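Local coordinates for protein TSC1 N-terminal domain (Chaetomium thermophilum, PDB 7A0M) that forms the N-terminal helical part of TSC1, which probably binds lysosomal phosphoinositides for translocation of the TSC complex and mTORC1 regulation, at residues B[276-281]-B[366-371]; B[272-277]-B[325-330]. All coordinates share one frame; numbering follows the deposited sequence.

Interaction 1 (B[276-281]-B[366-371]); sequences RLLFWD and RERSER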
ATOM      1  N   ARG B 276     -15.703 -15.032  -6.504  1.00 46.28           N
ATOM      2  CA  ARG B 276     -16.996 -15.050  -7.181  1.00 45.21           C
ATOM      3  C   ARG B 276     -17.538 -13.640  -7.362  1.00 51.47           C
ATOM      4  O   ARG B 276     -17.994 -13.270  -8.450  1.00 61.27           O
ATOM      5  CB  ARG B 276     -17.998 -15.902  -6.401  1.00 48.78           C
ATOM      6  CG  ARG B 276     -19.335 -16.031  -7.115  1.00 45.63           C
ATOM      7  CD  ARG B 276     -20.483 -16.300  -6.159  1.00 47.21           C
ATOM      8  NE  ARG B 276     -21.728 -16.544  -6.882  1.00 55.51           N
ATOM      9  CZ  ARG B 276     -22.941 -16.397  -6.360  1.00 56.30           C
ATOM     10  NH1 ARG B 276     -23.083 -15.993  -5.105  1.00 60.16           N
ATOM     11  NH2 ARG B 276     -24.014 -16.643  -7.098  1.00 54.62           N
ATOM     12  N   LEU B 277     -17.502 -12.836  -6.297  1.00 52.84           N
ATOM     13  CA  LEU B 277     -18.017 -11.475  -6.381  1.00 54.01           C
ATOM     14  C   LEU B 277     -17.137 -10.595  -7.258  1.00 44.53           C
ATOM     15  O   LEU B 277     -17.623  -9.619  -7.841  1.00 44.58           O
ATOM     16  CB  LEU B 277     -18.143 -10.876  -4.980  1.00 51.39           C
ATOM     17  CG  LEU B 277     -18.938 -11.715  -3.975  1.00 43.37           C
ATOM     18  CD1 LEU B 277     -19.186 -10.944  -2.685  1.00 35.14           C
ATOM     19  CD2 LEU B 277     -20.246 -12.199  -4.583  1.00 49.62           C
ATOM     20  N   LEU B 278     -15.845 -10.920  -7.361  1.00 52.64           N
ATOM     21  CA  LEU B 278     -14.955 -10.168  -8.237  1.00 56.63           C
ATOM     22  C   LEU B 278     -15.372 -10.285  -9.699  1.00 56.48           C
ATOM     23  O   LEU B 278     -15.138  -9.362 -10.486  1.00 58.55           O
ATOM     24  CB  LEU B 278     -13.513 -10.642  -8.045  1.00 51.64           C
ATOM     25  CG  LEU B 278     -12.405  -9.772  -8.638  1.00 47.86           C
ATOM     26  CD1 LEU B 278     -12.405  -8.394  -7.989  1.00 43.29           C
ATOM     27  CD2 LEU B 278     -11.052 -10.446  -8.466  1.00 47.25           C
ATOM     28  N   PHE B 279     -15.990 -11.403 -10.081  1.00 49.96           N
ATOM     29  CA  PHE B 279     -16.469 -11.632 -11.441  1.00 62.62           C
ATOM     30  C   PHE B 279     -17.992 -11.613 -11.504  1.00 61.60           C
ATOM     31  O   PHE B 279     -18.608 -12.400 -12.226  1.00 68.30           O
ATOM     32  CB  PHE B 279     -15.946 -12.954 -11.999  1.00 67.77           C
ATOM     33  CG  PHE B 279     -14.506 -12.914 -12.416  1.00 71.11           C
ATOM     34  CD1 PHE B 279     -13.499 -12.707 -11.489  1.00 77.16           C
ATOM     35  CD2 PHE B 279     -14.162 -13.077 -13.747  1.00 82.02           C
ATOM     36  CE1 PHE B 279     -12.179 -12.669 -11.885  1.00 85.48           C
ATOM     37  CE2 PHE B 279     -12.844 -13.039 -14.146  1.00 87.66           C
ATOM     38  CZ  PHE B 279     -11.852 -12.835 -13.212  1.00 86.66           C
ATOM     39  N   TRP B 280     -18.616 -10.717 -10.737  1.00 74.92           N
ATOM     40  CA  TRP B 280     -20.073 -10.679 -10.677  1.00 68.78           C
ATOM     41  C   TRP B 280     -20.695 -10.337 -12.026  1.00 70.07           C
ATOM     42  O   TRP B 280     -21.830 -10.741 -12.302  1.00 78.14           O
ATOM     43  CB  TRP B 280     -20.523  -9.673  -9.619  1.00 67.56           C
ATOM     44  CG  TRP B 280     -21.983  -9.748  -9.317  1.00 63.08           C
ATOM     45  CD1 TRP B 280     -22.941  -8.845  -9.672  1.00 64.70           C
ATOM     46  CD2 TRP B 280     -22.657 -10.790  -8.604  1.00 59.92           C
ATOM     47  NE1 TRP B 280     -24.171  -9.258  -9.221  1.00 68.70           N
ATOM     48  CE2 TRP B 280     -24.024 -10.450  -8.562  1.00 63.28           C
ATOM     49  CE3 TRP B 280     -22.239 -11.978  -7.996  1.00 62.98           C
ATOM     50  CZ2 TRP B 280     -24.973 -11.253  -7.934  1.00 54.91           C
ATOM     51  CZ3 TRP B 280     -23.184 -12.774  -7.374  1.00 58.19           C
ATOM     52  CH2 TRP B 280     -24.535 -12.409  -7.349  1.00 57.24           C
ATOM     53  N   ASP B 281     -19.975  -9.607 -12.878  1.00 63.84           N
ATOM     54  CA  ASP B 281     -20.508  -9.230 -14.181  1.00 71.28           C
ATOM     55  C   ASP B 281     -20.413 -10.342 -15.219  1.00 77.36           C
ATOM     56  O   ASP B 281     -20.925 -10.171 -16.331  1.00 89.78           O
ATOM     57  CB  ASP B 281     -19.799  -7.975 -14.700  1.00 80.63           C
ATOM     58  CG  ASP B 281     -18.287  -8.106 -14.693  1.00 84.97           C
ATOM     59  OD1 ASP B 281     -17.776  -9.227 -14.488  1.00 82.32           O
ATOM     60  OD2 ASP B 281     -17.606  -7.079 -14.894  1.00 85.04           O
ATOM     61  N   ARG B 366      -5.918 -11.747 -10.566  1.00 47.37           N
ATOM     62  CA  ARG B 366      -4.873 -10.778 -10.247  1.00 55.45           C
ATOM     63  C   ARG B 366      -5.157  -9.428 -10.891  1.00 51.34           C
ATOM     64  O   ARG B 366      -5.070  -8.383 -10.235  1.00 45.69           O
ATOM     65  CB  ARG B 366      -3.515 -11.305 -10.703  1.00 62.35           C
ATOM     66  CG  ARG B 366      -2.938 -12.392  -9.830  1.00 64.97           C
ATOM     67  CD  ARG B 366      -1.495 -12.645 -10.204  1.00 59.36           C
ATOM     68  NE  ARG B 366      -1.355 -13.529 -11.356  1.00 64.91           N
ATOM     69  CZ  ARG B 366      -1.109 -14.832 -11.265  1.00 66.36           C
ATOM     70  NH1 ARG B 366      -0.976 -15.401 -10.074  1.00 71.29           N
ATOM     71  NH2 ARG B 366      -0.995 -15.565 -12.363  1.00 65.18           N
ATOM     72  N   GLU B 367      -5.489  -9.433 -12.184  1.00 52.78           N
ATOM     73  CA  GLU B 367      -5.680  -8.179 -12.904  1.00 54.02           C
ATOM     74  C   GLU B 367      -6.841  -7.379 -12.324  1.00 55.87           C
ATOM     75  O   GLU B 367      -6.792  -6.144 -12.278  1.00 50.61           O
ATOM     76  CB  GLU B 367      -5.905  -8.462 -14.389  1.00 53.79           C
ATOM     77  CG  GLU B 367      -5.699  -7.258 -15.297  1.00 81.65           C
ATOM     78  CD  GLU B 367      -4.280  -6.718 -15.240  1.00 90.24           C
ATOM     79  OE1 GLU B 367      -3.969  -5.941 -14.311  1.00 91.20           O
ATOM     80  OE2 GLU B 367      -3.472  -7.076 -16.122  1.00 92.50           O
ATOM     81  N   ARG B 368      -7.889  -8.065 -11.867  1.00 42.15           N
ATOM     82  CA  ARG B 368      -9.014  -7.383 -11.242  1.00 44.02           C
ATOM     83  C   ARG B 368      -8.740  -7.004  -9.794  1.00 44.67           C
ATOM     84  O   ARG B 368      -9.426  -6.129  -9.255  1.00 40.59           O
ATOM     85  CB  ARG B 368     -10.268  -8.256 -11.317  1.00 54.27           C
ATOM     86  CG  ARG B 368     -10.801  -8.449 -12.726  1.00 61.36           C
ATOM     87  CD  ARG B 368     -12.216  -8.998 -12.703  1.00 63.94           C
ATOM     88  NE  ARG B 368     -12.828  -8.985 -14.028  1.00 66.96           N
ATOM     89  CZ  ARG B 368     -14.136  -8.887 -14.243  1.00 63.93           C
ATOM     90  NH1 ARG B 368     -14.972  -8.786 -13.218  1.00 59.57           N
ATOM     91  NH2 ARG B 368     -14.608  -8.884 -15.482  1.00 62.66           N
ATOM     92  N   SER B 369      -7.758  -7.638  -9.153  1.00 40.57           N
ATOM     93  CA  SER B 369      -7.359  -7.266  -7.803  1.00 38.00           C
ATOM     94  C   SER B 369      -6.397  -6.086  -7.775  1.00 51.16           C
ATOM     95  O   SER B 369      -6.066  -5.605  -6.685  1.00 51.08           O
ATOM     96  CB  SER B 369      -6.721  -8.462  -7.091  1.00 40.71           C
ATOM     97  OG  SER B 369      -7.636  -9.535  -6.966  1.00 40.12           O
ATOM     98  N   GLU B 370      -5.933  -5.626  -8.940  1.00 58.84           N
ATOM     99  CA  GLU B 370      -4.969  -4.530  -8.988  1.00 49.30           C
ATOM    100  C   GLU B 370      -5.536  -3.255  -8.375  1.00 50.99           C
ATOM    101  O   GLU B 370      -4.826  -2.531  -7.667  1.00 52.30           O
ATOM    102  CB  GLU B 370      -4.534  -4.283 -10.432  1.00 50.79           C
ATOM    103  CG  GLU B 370      -3.405  -5.185 -10.902  1.00 46.84           C
ATOM    104  CD  GLU B 370      -2.110  -4.934 -10.154  1.00 55.15           C
ATOM    105  OE1 GLU B 370      -1.544  -3.831 -10.307  1.00 58.40           O
ATOM    106  OE2 GLU B 370      -1.662  -5.835  -9.412  1.00 46.94           O
ATOM    107  N   ARG B 371      -6.813  -2.959  -8.637  1.00 36.44           N
ATOM    108  CA  ARG B 371      -7.392  -1.716  -8.138  1.00 34.61           C
ATOM    109  C   ARG B 371      -7.498  -1.709  -6.618  1.00 36.83           C
ATOM    110  O   ARG B 371      -7.409  -0.643  -5.998  1.00 43.72           O
ATOM    111  CB  ARG B 371      -8.765  -1.475  -8.768  1.00 50.18           C
ATOM    112  CG  ARG B 371      -9.778  -2.579  -8.524  1.00 68.74           C
ATOM    113  CD  ARG B 371     -11.195  -2.039  -8.630  1.00 72.54           C
ATOM    114  NE  ARG B 371     -12.196  -3.099  -8.589  1.00 80.06           N
ATOM    115  CZ  ARG B 371     -13.495  -2.890  -8.401  1.00 80.30           C
ATOM    116  NH1 ARG B 371     -13.951  -1.658  -8.224  1.00 81.23           N
ATOM    117  NH2 ARG B 371     -14.337  -3.914  -8.381  1.00 82.79           N
TER

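Interaction 2 (B[272-277]-B[325-330]); sequences NIYARL and EYFTIL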
ATOM      1  N   ASN B 272     -12.910 -17.878  -1.789  1.00 44.99           N
ATOM      2  CA  ASN B 272     -13.707 -18.209  -2.967  1.00 38.28           C
ATOM      3  C   ASN B 272     -14.879 -17.253  -3.140  1.00 42.68           C
ATOM      4  O   ASN B 272     -15.262 -16.944  -4.274  1.00 41.51           O
ATOM      5  CB  ASN B 272     -14.204 -19.651  -2.880  1.00 42.31           C
ATOM      6  CG  ASN B 272     -13.098 -20.664  -3.107  1.00 47.84           C
ATOM      7  OD1 ASN B 272     -12.069 -20.355  -3.711  1.00 54.03           O
ATOM      8  ND2 ASN B 272     -13.306 -21.885  -2.626  1.00 49.90           N
ATOM      9  N   ILE B 273     -15.466 -16.786  -2.035  1.00 40.37           N
ATOM     10  CA  ILE B 273     -16.543 -15.803  -2.125  1.00 42.17           C
ATOM     11  C   ILE B 273     -16.035 -14.514  -2.757  1.00 47.13           C
ATOM     12  O   ILE B 273     -16.708 -13.917  -3.607  1.00 41.49           O
ATOM     13  CB  ILE B 273     -17.158 -15.552  -0.736  1.00 37.89           C
ATOM     14  CG1 ILE B 273     -17.946 -16.779  -0.273  1.00 38.76           C
ATOM     15  CG2 ILE B 273     -18.051 -14.317  -0.754  1.00 27.89           C
ATOM     16  CD1 ILE B 273     -18.468 -16.669   1.143  1.00 38.40           C
ATOM     17  N   TYR B 274     -14.840 -14.068  -2.359  1.00 55.09           N
ATOM     18  CA  TYR B 274     -14.258 -12.874  -2.963  1.00 49.24           C
ATOM     19  C   TYR B 274     -14.067 -13.049  -4.465  1.00 47.14           C
ATOM     20  O   TYR B 274     -14.363 -12.138  -5.246  1.00 50.92           O
ATOM     21  CB  TYR B 274     -12.926 -12.536  -2.291  1.00 44.13           C
ATOM     22  CG  TYR B 274     -12.075 -11.575  -3.090  1.00 42.07           C
ATOM     23  CD1 TYR B 274     -12.313 -10.208  -3.046  1.00 43.41           C
ATOM     24  CD2 TYR B 274     -11.033 -12.034  -3.886  1.00 45.94           C
ATOM     25  CE1 TYR B 274     -11.540  -9.326  -3.777  1.00 48.30           C
ATOM     26  CE2 TYR B 274     -10.256 -11.159  -4.620  1.00 36.53           C
ATOM     27  CZ  TYR B 274     -10.513  -9.808  -4.560  1.00 43.63           C
ATOM     28  OH  TYR B 274      -9.739  -8.932  -5.289  1.00 47.22           O
ATOM     29  N   ALA B 275     -13.565 -14.213  -4.885  1.00 39.19           N
ATOM     30  CA  ALA B 275     -13.335 -14.449  -6.307  1.00 44.34           C
ATOM     31  C   ALA B 275     -14.644 -14.465  -7.088  1.00 50.65           C
ATOM     32  O   ALA B 275     -14.702 -13.972  -8.220  1.00 51.08           O
ATOM     33  CB  ALA B 275     -12.572 -15.757  -6.504  1.00 37.49           C
ATOM     34  N   ARG B 276     -15.703 -15.032  -6.504  1.00 46.28           N
ATOM     35  CA  ARG B 276     -16.996 -15.050  -7.181  1.00 45.21           C
ATOM     36  C   ARG B 276     -17.538 -13.640  -7.362  1.00 51.47           C
ATOM     37  O   ARG B 276     -17.994 -13.270  -8.450  1.00 61.27           O
ATOM     38  CB  ARG B 276     -17.998 -15.902  -6.401  1.00 48.78           C
ATOM     39  CG  ARG B 276     -19.335 -16.031  -7.115  1.00 45.63           C
ATOM     40  CD  ARG B 276     -20.483 -16.300  -6.159  1.00 47.21           C
ATOM     41  NE  ARG B 276     -21.728 -16.544  -6.882  1.00 55.51           N
ATOM     42  CZ  ARG B 276     -22.941 -16.397  -6.360  1.00 56.30           C
ATOM     43  NH1 ARG B 276     -23.083 -15.993  -5.105  1.00 60.16           N
ATOM     44  NH2 ARG B 276     -24.014 -16.643  -7.098  1.00 54.62           N
ATOM     45  N   LEU B 277     -17.502 -12.836  -6.297  1.00 52.84           N
ATOM     46  CA  LEU B 277     -18.017 -11.475  -6.381  1.00 54.01           C
ATOM     47  C   LEU B 277     -17.137 -10.595  -7.258  1.00 44.53           C
ATOM     48  O   LEU B 277     -17.623  -9.619  -7.841  1.00 44.58           O
ATOM     49  CB  LEU B 277     -18.143 -10.876  -4.980  1.00 51.39           C
ATOM     50  CG  LEU B 277     -18.938 -11.715  -3.975  1.00 43.37           C
ATOM     51  CD1 LEU B 277     -19.186 -10.944  -2.685  1.00 35.14           C
ATOM     52  CD2 LEU B 277     -20.246 -12.199  -4.583  1.00 49.62           C
ATOM     53  N   GLU B 325     -14.854  -3.143   0.569  1.00 50.08           N
ATOM     54  CA  GLU B 325     -14.735  -3.316   2.013  1.00 44.40           C
ATOM     55  C   GLU B 325     -14.438  -4.763   2.382  1.00 36.32           C
ATOM     56  O   GLU B 325     -13.794  -5.022   3.405  1.00 35.61           O
ATOM     57  CB  GLU B 325     -16.012  -2.836   2.705  1.00 34.70           C
ATOM     58  CG  GLU B 325     -16.283  -1.340   2.566  1.00 46.47           C
ATOM     59  CD  GLU B 325     -16.896  -0.964   1.227  1.00 56.57           C
ATOM     60  OE1 GLU B 325     -16.955  -1.830   0.329  1.00 61.26           O
ATOM     61  OE2 GLU B 325     -17.315   0.202   1.072  1.00 68.21           O
ATOM     62  N   TYR B 326     -14.897  -5.715   1.566  1.00 31.25           N
ATOM     63  CA  TYR B 326     -14.599  -7.120   1.829  1.00 39.14           C
ATOM     64  C   TYR B 326     -13.123  -7.420   1.598  1.00 31.53           C
ATOM     65  O   TYR B 326     -12.511  -8.176   2.361  1.00 35.84           O
ATOM     66  CB  TYR B 326     -15.480  -8.012   0.955  1.00 44.91           C
ATOM     67  CG  TYR B 326     -15.385  -9.485   1.279  1.00 44.28           C
ATOM     68  CD1 TYR B 326     -15.438  -9.931   2.593  1.00 42.33           C
ATOM     69  CD2 TYR B 326     -15.258 -10.431   0.271  1.00 36.91           C
ATOM     70  CE1 TYR B 326     -15.357 -11.279   2.894  1.00 47.66           C
ATOM     71  CE2 TYR B 326     -15.178 -11.780   0.562  1.00 36.20           C
ATOM     72  CZ  TYR B 326     -15.228 -12.198   1.875  1.00 43.86           C
ATOM     73  OH  TYR B 326     -15.148 -13.540   2.169  1.00 53.04           O
ATOM     74  N   PHE B 327     -12.536  -6.841   0.546  1.00 37.24           N
ATOM     75  CA  PHE B 327     -11.094  -6.956   0.345  1.00 44.65           C
ATOM     76  C   PHE B 327     -10.333  -6.401   1.542  1.00 35.90           C
ATOM     77  O   PHE B 327      -9.356  -7.003   2.000  1.00 46.45           O
ATOM     78  CB  PHE B 327     -10.687  -6.227  -0.939  1.00 45.81           C
ATOM     79  CG  PHE B 327      -9.226  -6.365  -1.289  1.00 37.93           C
ATOM     80  CD1 PHE B 327      -8.268  -5.560  -0.688  1.00 35.48           C
ATOM     81  CD2 PHE B 327      -8.813  -7.288  -2.236  1.00 45.20           C
ATOM     82  CE1 PHE B 327      -6.929  -5.686  -1.012  1.00 34.18           C
ATOM     83  CE2 PHE B 327      -7.475  -7.415  -2.567  1.00 41.92           C
ATOM     84  CZ  PHE B 327      -6.534  -6.614  -1.954  1.00 35.90           C
ATOM     85  N   THR B 328     -10.770  -5.249   2.057  1.00 40.61           N
ATOM     86  CA  THR B 328     -10.073  -4.613   3.169  1.00 39.45           C
ATOM     87  C   THR B 328     -10.082  -5.493   4.413  1.00 45.65           C
ATOM     88  O   THR B 328      -9.056  -5.638   5.088  1.00 48.65           O
ATOM     89  CB  THR B 328     -10.707  -3.253   3.468  1.00 34.06           C
ATOM     90  OG1 THR B 328     -10.434  -2.352   2.388  1.00 40.32           O
ATOM     91  CG2 THR B 328     -10.153  -2.671   4.760  1.00 35.01           C
ATOM     92  N   ILE B 329     -11.228  -6.102   4.727  1.00 44.51           N
ATOM     93  CA  ILE B 329     -11.314  -6.887   5.953  1.00 43.02           C
ATOM     94  C   ILE B 329     -10.561  -8.206   5.806  1.00 37.38           C
ATOM     95  O   ILE B 329      -9.965  -8.695   6.773  1.00 45.29           O
ATOM     96  CB  ILE B 329     -12.789  -7.100   6.357  1.00 51.15           C
ATOM     97  CG1 ILE B 329     -12.885  -7.567   7.811  1.00 55.58           C
ATOM     98  CG2 ILE B 329     -13.488  -8.087   5.431  1.00 49.18           C
ATOM     99  CD1 ILE B 329     -12.317  -6.574   8.803  1.00 76.12           C
ATOM    100  N   LEU B 330     -10.560  -8.800   4.610  1.00 38.24           N
ATOM    101  CA  LEU B 330      -9.781 -10.015   4.389  1.00 39.66           C
ATOM    102  C   LEU B 330      -8.288  -9.717   4.433  1.00 48.11           C
ATOM    103  O   LEU B 330      -7.515 -10.449   5.065  1.00 36.61           O
ATOM    104  CB  LEU B 330     -10.160 -10.651   3.052  1.00 39.96           C
ATOM    105  CG  LEU B 330     -11.558 -11.250   2.905  1.00 50.39           C
ATOM    106  CD1 LEU B 330     -11.759 -11.761   1.487  1.00 44.32           C
ATOM    107  CD2 LEU B 330     -11.777 -12.365   3.915  1.00 47.88           C
TER

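Interaction 1 (B[276-281]-B[366-371])
R368 reaches from helix 357-373 to the C-terminal end of helix 267-278 and is gripped there by the backbone carbonyl of L278 and the carboxylate of D281. Its NH1 donates to L278 O at 2.8 Å, onto a lone pair in the carbonyl plane. The same NH1 forms a salt bridge with D281 OD1 at 3.1 Å, on the syn side but tilted out of the carboxylate plane. R368 NH2 adds a weak bond to D281 OD1. The two side chains meet tip to tip, but the carboxylate plane stands 81° from the guanidinium plane, so this is not a flat two-pronged pair. The F279 ring covers one face of the guanidinium. The planes are 11° apart, and R368 CZ sits 4.3 Å from the F279 centroid, a stacked cation-pi contact. R368 CD lies over the same ring face, offset toward the rim, as a CH-pi contact. The arginine chain is extended from CG to NE, which carries CD and NE across the ring. Nearer the R368 backbone, the L278 side chain slides past in the opposite direction, with L278 CD2 3.7 Å from R368 CB. L278 CD2 also approaches OG of S369, a hydroxyl bonded to I365 O. Carbonyl, carboxylate and ring together fix the rotation of the guanidinium, and its positive charge is likely to be balanced by D281.

Interaction 2 (B[272-277]-B[325-330])
The Y274 and F327 rings form an oblique pair across the two helices, with centroids 5.8 Å apart and planes at 55°. Y274 CE1 and OH both come to the edge of the F327 ring, with Y274 OH 3.6 Å from F327 CD2. The hydroxyl of Y274 has its polar partner in S369. F338 meets Y274 edge-to-face, and F372 and H376 also adjoin F327.

The backbone N of Y274 lies at the edge of the Y326 ring, in plane. The CE2 edge of this ring meets helix 267-278: Y326 CE2 is 3.7 Å from Y274 CB. One face of the ring is covered from within its own helix by L330 CD1, offset toward the rim. I273 crosses Y326 at about a right angle, with I273 CG2 4.1 Å from Y326 CE2. CG of Y326 is anti to the backbone N (chi1 -172°), which starts the ring toward the facing helix. Its OH bonds to L270 O, one turn before Y274. L330 CD1 also closes on Y274 CB at 4.0 Å. An alanine at Y326 would probably leave L270 O without this hydroxyl partner and open a gap beside I273 and the CB of Y274.

No hydrogen bond joins the two segments, and all five touching residues are buried. The short helical segments run nearly antiparallel, at 156° between their N-to-C directions, with axes 10.9 Å apart at closest approach. Aromatic and branched aliphatic side chains fill the space between them. Such packing is characteristic of the hydrophobic core of an all-helical fold, here within the Hamartin region of TSC1.

In the fold
Interactions 1 and 2 share helix 267-278 and lie about 9 Å apart, centre to centre. Along the chain the shared helix comes first, then 325-330 on helix 323-333, then 366-371 on helix 357-373. The shared helix thus packs against two later helices. The touching residues of interaction 2 are all buried; interaction 1, at the C-terminal end of helix 267-278, is partly buried. A probable hydrogen bond, S369 OG to Y274 OH at 2.8 Å, links them directly. Both lie in the Hamartin part of TSC1. Helix 357-373 also meets Y383 of the second subunit, so this helical cluster lies close to the subunit interface.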